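Side-chain contacts in putative NADPH:quinone reductase (Bacillus thuringiensis, PDB 3GMS), which is of unknown function but probably reduces quinones with NADPH: residues 203-206 / 207-211; 141-144 / 145-148; 252-255 / 256-260. All blocks are in the same frame, centred on the assembly; numbering follows the deposited sequence.

Contact 1 (203-206 / 207-211); sequences ETVM and ELTNG
V205 and T209 meet at one carbonyl oxygen, in the last turn of helix 201-208. V205 O accepts two bonds. T209 OG1 donates to V205 O at 2.7 Å, and T209 N donates to V205 O at 2.8 Å. The two donors come from opposite faces of the carbonyl plane, and the hydroxyl lies well above it. T209 OG1 stands between its own backbone N and carbonyl carbon (chi1 57°), which turns the hydroxyl back to the preceding turn. The same OG1 is also hydrogen-bonded to G213 N, so it ties the helix end to the chain that leaves it. The two preceding carbonyl oxygens are taken in the regular i to i+4 way. L208 N bonds to T204 O at 2.8 Å, and E207 N bonds to E203 O. T204 OG1 turns to P200 O of the turn before. The other branch, T204 CG2, packs beside L208 CD1 at 3.8 Å, the two side chains running the same way. T204 and L208 both rest on Y192 of strand 192-195, while V205 touches I194 there. M206 bends at chi2 and chi3. This brings M206 CE over the backbone of G211, 3.5 Å from G211 CA. M206 O receives G211 N at 2.9 Å in a nearly straight bond (168°), and T209 N adds a weak one. N210 N closes on E207 O at 3.2 Å. The L208 carbonyl is met by R171 NH1. The last carbonyls of the helix, from E203 to L208, thus all have donors. N210 has positive phi and is the C-prime residue. These paired bonds, G211 N to M206 O and N210 N to E207 O, make the Schellman motif that ends the helix.

Contact 2 (141-144 / 145-148); sequences NLQR and NDVL
D146 reaches back over the turn to Q143, and its carboxylate closes the loop between helix 127-139 and strand 147-150. Q143 to D146 form a type II beta turn, with N145 at the position of positive phi. D146 N bonds to Q143 O at 3.0 Å, the usual bond of such a turn. The D146 side chain adds a second link. D146 CB lies 3.4 Å from that same Q143 O. CG is anti to the carbonyl carbon (chi1 -78°), which carries the carboxylate back to the Q143 backbone. D146 OD2 then accepts Q143 N at 2.7 Å in a nearly straight bond (169°). The N-H comes from above the carboxylate plane, not within it. D146 OD2 also lies 3.5 Å from Q143 CB, and the Q143 and D146 side chains run side by side. OD1 takes a different partner. A water donates to D146 OD1 at 2.7 Å and also donates to R144 O at 2.8 Å, so it bridges the carboxylate to the turn. The Q143 amide turns back the other way, and its NE2 bonds to N141 O. On the apolar side, L142 CD1 packs against L148 CD2 at 4.0 Å, the two side chains crossing at about a right angle. Both leucines also touch F170 and A216, so this side faces the protein interior. R144 and N145 lie alongside each other on the exposed side. Their flat groups are turned 75° apart. The chemistry is that of a carboxylate shared between two donors, a backbone N-H and a water. These would tend to favour the charged form of D146, though the side chain of D215 close by may work against it. They also hold the turn where the strand begins.

Contact 3 (252-255 / 256-260); sequences WAEI and VTKAK
E254 and K258 stand one turn apart at the C-terminal end of helix 252-257. This helix joins strands 237-241 and 262-265 in a beta-alpha-beta unit of the Rossmann-type domain. The two side chains lie side by side and point the same way. Each CG is anti to its own carbonyl carbon. E254 then bends at chi2, and K258 bends at three torsions, so the lysine curls back over the glutamate. K258 CE lies 3.4 Å from both E254 OE1 and E254 OE2. The carboxylate is therefore covered by the lysine methylene as well as met by its ammonium group. K258 also touches F231 of helix 223-231. I255 leaves the helix at a large angle to E254 and touches N227, A230 and F239. W252 reaches T241, A263 and I265 on the sheet. The backbone below the salt bridge is gripped too. E254 O accepts K258 N at 2.7 Å and A259 N at 3.2 Å, a doubled acceptor where the helix is ending. T257 N bonds to A253 O at 3.0 Å, and T257 CG2 lies close to that oxygen. Past the end, K260 folds back so that K260 NZ meets T257 O at 2.6 Å. In the salt bridge, K258 NZ sits 3.0 Å from E254 OE2, above the carboxylate plane.

In the fold
The three contacts lie around the six-stranded parallel sheet of the Rossmann-type domain. Along the chain contact 2 comes first, then contact 1, then contact 3. Contact 2 leads into strand 147-150, in the interior of the sheet. Contact 1 ends helix 201-208, just before the neighbouring strand 214-219. Contact 3 ends helix 252-257, before edge strand 262-265. The centres of contacts 1 and 2 are 16 Å apart, and they touch where T209 CG2 meets V147 CG1 at 4.2 Å. Contact 3 is separate, its nearest atoms about 10 Å from contact 1 and about 13 Å from contact 2. Together they order the connections around one sheet, in a domain that probably binds NADPH.

Contact 1 (203-206 / 207-211)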
# COMPACT_ATOMS: atom_id res chain seq x y z
N GLU A 203 -6.50 -25.70 11.16
CA GLU A 203 -6.15 -26.44 12.38
C GLU A 203 -5.11 -25.73 13.26
O GLU A 203 -5.19 -25.79 14.48
CB GLU A 203 -5.73 -27.88 12.02
CG GLU A 203 -6.93 -28.81 11.68
CD GLU A 203 -7.91 -29.08 12.86
OE1 GLU A 203 -9.15 -29.13 12.62
OE2 GLU A 203 -7.46 -29.25 14.03
N THR A 204 -4.14 -25.04 12.63
CA THR A 204 -3.10 -24.37 13.42
C THR A 204 -3.67 -23.18 14.15
O THR A 204 -3.34 -22.94 15.31
CB THR A 204 -1.86 -23.96 12.57
OG1 THR A 204 -1.39 -25.09 11.82
CG2 THR A 204 -0.77 -23.46 13.47
N VAL A 205 -4.54 -22.41 13.47
CA VAL A 205 -5.17 -21.28 14.17
C VAL A 205 -5.98 -21.79 15.37
O VAL A 205 -5.97 -21.17 16.45
CB VAL A 205 -6.09 -20.45 13.25
CG1 VAL A 205 -6.79 -19.38 14.05
CG2 VAL A 205 -5.27 -19.87 12.11
N MET A 206 -6.67 -22.90 15.14
CA MET A 206 -7.47 -23.55 16.20
C MET A 206 -6.56 -23.94 17.39
O MET A 206 -6.87 -23.62 18.54
CB MET A 206 -8.34 -24.70 15.63
CG MET A 206 -9.56 -24.20 14.77
SD MET A 206 -10.74 -23.18 15.68
CE MET A 206 -11.48 -24.55 16.58
N GLU A 207 -5.39 -24.51 17.11
CA GLU A 207 -4.43 -24.79 18.20
C GLU A 207 -3.96 -23.51 18.88
O GLU A 207 -3.95 -23.41 20.12
CB GLU A 207 -3.26 -25.66 17.70
CG GLU A 207 -2.22 -25.97 18.80
CD GLU A 207 -1.36 -27.19 18.47
OE1 GLU A 207 -1.53 -27.74 17.35
OE2 GLU A 207 -0.53 -27.61 19.31
N LEU A 208 -3.64 -22.47 18.08
CA LEU A 208 -3.06 -21.27 18.64
C LEU A 208 -4.05 -20.48 19.45
O LEU A 208 -3.65 -19.68 20.32
CB LEU A 208 -2.48 -20.37 17.53
CG LEU A 208 -1.28 -20.96 16.78
CD1 LEU A 208 -1.07 -20.20 15.45
CD2 LEU A 208 -0.00 -20.99 17.67
N THR A 209 -5.34 -20.67 19.15
CA THR A 209 -6.40 -19.94 19.85
C THR A 209 -7.21 -20.81 20.82
O THR A 209 -8.27 -20.38 21.29
CB THR A 209 -7.38 -19.22 18.87
OG1 THR A 209 -7.97 -20.18 17.97
CG2 THR A 209 -6.62 -18.19 18.07
N ASN A 210 -6.70 -22.01 21.12
CA ASN A 210 -7.40 -22.89 22.09
C ASN A 210 -8.85 -23.17 21.68
O ASN A 210 -9.78 -23.16 22.52
CB ASN A 210 -7.38 -22.26 23.50
CG ASN A 210 -5.97 -22.05 24.04
OD1 ASN A 210 -5.14 -22.95 23.99
ND2 ASN A 210 -5.70 -20.85 24.55
N GLY A 211 -9.04 -23.40 20.39
CA GLY A 211 -10.34 -23.74 19.84
C GLY A 211 -11.35 -22.62 19.70
O GLY A 211 -12.50 -22.88 19.36

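Contact 2 (141-144 / 145-148)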
# COMPACT_ATOMS: atom_id res chain seq x y z
N ASN A 141 -10.68 -1.75 14.32
CA ASN A 141 -10.53 -1.19 15.66
C ASN A 141 -10.07 -2.24 16.68
O ASN A 141 -10.79 -2.55 17.65
CB ASN A 141 -11.83 -0.54 16.12
CG ASN A 141 -11.66 0.23 17.40
OD1 ASN A 141 -10.53 0.58 17.79
ND2 ASN A 141 -12.77 0.49 18.09
N LEU A 142 -8.89 -2.79 16.43
CA LEU A 142 -8.37 -3.90 17.24
C LEU A 142 -8.11 -3.45 18.66
O LEU A 142 -7.60 -2.35 18.91
CB LEU A 142 -7.09 -4.49 16.64
CG LEU A 142 -7.22 -5.15 15.25
CD1 LEU A 142 -5.80 -5.30 14.66
CD2 LEU A 142 -8.00 -6.48 15.29
N GLN A 143 -8.43 -4.34 19.58
CA GLN A 143 -8.27 -4.08 21.00
C GLN A 143 -7.06 -4.81 21.52
O GLN A 143 -6.57 -5.75 20.89
CB GLN A 143 -9.54 -4.55 21.76
CG GLN A 143 -10.81 -3.75 21.44
CD GLN A 143 -10.61 -2.24 21.57
OE1 GLN A 143 -10.30 -1.72 22.65
NE2 GLN A 143 -10.79 -1.52 20.47
N ARG A 144 -6.55 -4.37 22.67
CA ARG A 144 -5.44 -5.05 23.32
C ARG A 144 -5.66 -6.58 23.37
O ARG A 144 -6.73 -7.05 23.76
CB ARG A 144 -5.20 -4.46 24.73
CG ARG A 144 -4.07 -5.16 25.52
CD ARG A 144 -3.83 -4.51 26.92
NE ARG A 144 -3.13 -3.23 26.81
CZ ARG A 144 -1.81 -3.09 26.68
NH1 ARG A 144 -1.29 -1.88 26.58
NH2 ARG A 144 -1.00 -4.16 26.65
N ASN A 145 -4.67 -7.32 22.91
CA ASN A 145 -4.69 -8.79 22.90
C ASN A 145 -5.59 -9.47 21.87
O ASN A 145 -5.69 -10.71 21.84
CB ASN A 145 -4.92 -9.34 24.32
CG ASN A 145 -3.81 -8.94 25.27
OD1 ASN A 145 -2.63 -8.91 24.91
ND2 ASN A 145 -4.19 -8.59 26.49
N ASP A 146 -6.24 -8.70 20.99
CA ASP A 146 -6.98 -9.36 19.93
C ASP A 146 -6.03 -10.18 19.09
O ASP A 146 -4.83 -9.86 18.98
CB ASP A 146 -7.73 -8.37 19.00
CG ASP A 146 -9.03 -7.82 19.60
OD1 ASP A 146 -9.57 -8.42 20.56
OD2 ASP A 146 -9.51 -6.77 19.10
N VAL A 147 -6.58 -11.22 18.48
CA VAL A 147 -5.84 -12.08 17.57
C VAL A 147 -6.21 -11.77 16.11
O VAL A 147 -7.36 -11.97 15.69
CB VAL A 147 -6.12 -13.50 17.89
CG1 VAL A 147 -5.29 -14.39 17.02
CG2 VAL A 147 -5.84 -13.74 19.36
N LEU A 148 -5.21 -11.26 15.36
CA LEU A 148 -5.39 -10.88 13.95
C LEU A 148 -4.69 -11.91 13.05
O LEU A 148 -3.52 -12.26 13.33
CB LEU A 148 -4.78 -9.49 13.70
CG LEU A 148 -4.82 -9.03 12.24
CD1 LEU A 148 -6.27 -8.80 11.87
CD2 LEU A 148 -3.99 -7.75 12.04
O HOH W 1 -8.89 -8.77 23.11

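Contact 3 (252-255 / 256-260)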
# COMPACT_ATOMS: atom_id res chain seq x y z
N TRP A 252 -18.72 -15.15 -0.05
CA TRP A 252 -19.35 -14.22 0.88
C TRP A 252 -20.56 -14.78 1.62
O TRP A 252 -20.73 -14.57 2.83
CB TRP A 252 -19.74 -12.90 0.15
CG TRP A 252 -18.58 -12.15 -0.49
CD1 TRP A 252 -18.30 -12.06 -1.81
CD2 TRP A 252 -17.56 -11.38 0.19
NE1 TRP A 252 -17.16 -11.32 -2.01
CE2 TRP A 252 -16.69 -10.88 -0.81
CE3 TRP A 252 -17.30 -11.07 1.53
CZ2 TRP A 252 -15.57 -10.09 -0.51
CZ3 TRP A 252 -16.18 -10.28 1.83
CH2 TRP A 252 -15.34 -9.79 0.81
N ALA A 253 -21.43 -15.48 0.89
CA ALA A 253 -22.66 -16.03 1.50
C ALA A 253 -22.37 -17.06 2.61
O ALA A 253 -22.95 -17.00 3.71
CB ALA A 253 -23.58 -16.63 0.41
N GLU A 254 -21.46 -17.98 2.33
CA GLU A 254 -21.12 -19.02 3.31
C GLU A 254 -20.37 -18.46 4.50
O GLU A 254 -20.60 -18.87 5.64
CB GLU A 254 -20.27 -20.11 2.67
CG GLU A 254 -21.01 -20.85 1.59
CD GLU A 254 -20.63 -22.31 1.53
OE1 GLU A 254 -21.51 -23.12 1.12
OE2 GLU A 254 -19.47 -22.65 1.91
N ILE A 255 -19.46 -17.53 4.26
CA ILE A 255 -18.74 -16.92 5.36
C ILE A 255 -19.75 -16.39 6.39
O ILE A 255 -19.56 -16.56 7.59
CB ILE A 255 -17.76 -15.81 4.88
CG1 ILE A 255 -16.57 -16.45 4.17
CG2 ILE A 255 -17.30 -14.96 6.06
CD1 ILE A 255 -15.70 -15.43 3.44
N VAL A 256 -20.84 -15.79 5.91
CA VAL A 256 -21.87 -15.20 6.79
C VAL A 256 -22.76 -16.25 7.45
O VAL A 256 -22.99 -16.20 8.65
CB VAL A 256 -22.74 -14.12 6.04
CG1 VAL A 256 -23.99 -13.73 6.86
CG2 VAL A 256 -21.90 -12.89 5.75
N THR A 257 -23.25 -17.21 6.66
CA THR A 257 -24.27 -18.14 7.14
C THR A 257 -23.64 -19.35 7.83
O THR A 257 -24.12 -19.76 8.88
CB THR A 257 -25.25 -18.59 6.03
OG1 THR A 257 -24.57 -19.47 5.12
CG2 THR A 257 -25.78 -17.38 5.25
N LYS A 258 -22.55 -19.88 7.27
CA LYS A 258 -21.85 -21.05 7.85
C LYS A 258 -20.82 -20.69 8.95
O LYS A 258 -20.80 -21.31 10.02
CB LYS A 258 -21.23 -21.94 6.76
CG LYS A 258 -22.24 -22.42 5.69
CD LYS A 258 -22.19 -23.94 5.42
CE LYS A 258 -21.28 -24.33 4.24
NZ LYS A 258 -19.82 -24.10 4.50
N ALA A 259 -19.98 -19.68 8.71
CA ALA A 259 -18.95 -19.31 9.69
C ALA A 259 -19.41 -18.24 10.69
O ALA A 259 -18.75 -18.02 11.71
CB ALA A 259 -17.65 -18.92 9.00
N LYS A 260 -20.54 -17.58 10.40
CA LYS A 260 -21.12 -16.56 11.31
C LYS A 260 -20.21 -15.35 11.57
O LYS A 260 -20.21 -14.79 12.66
CB LYS A 260 -21.55 -17.16 12.67
CG LYS A 260 -22.93 -17.83 12.73
CD LYS A 260 -22.93 -19.17 11.97
CE LYS A 260 -24.08 -20.08 12.40
NZ LYS A 260 -24.61 -20.81 11.21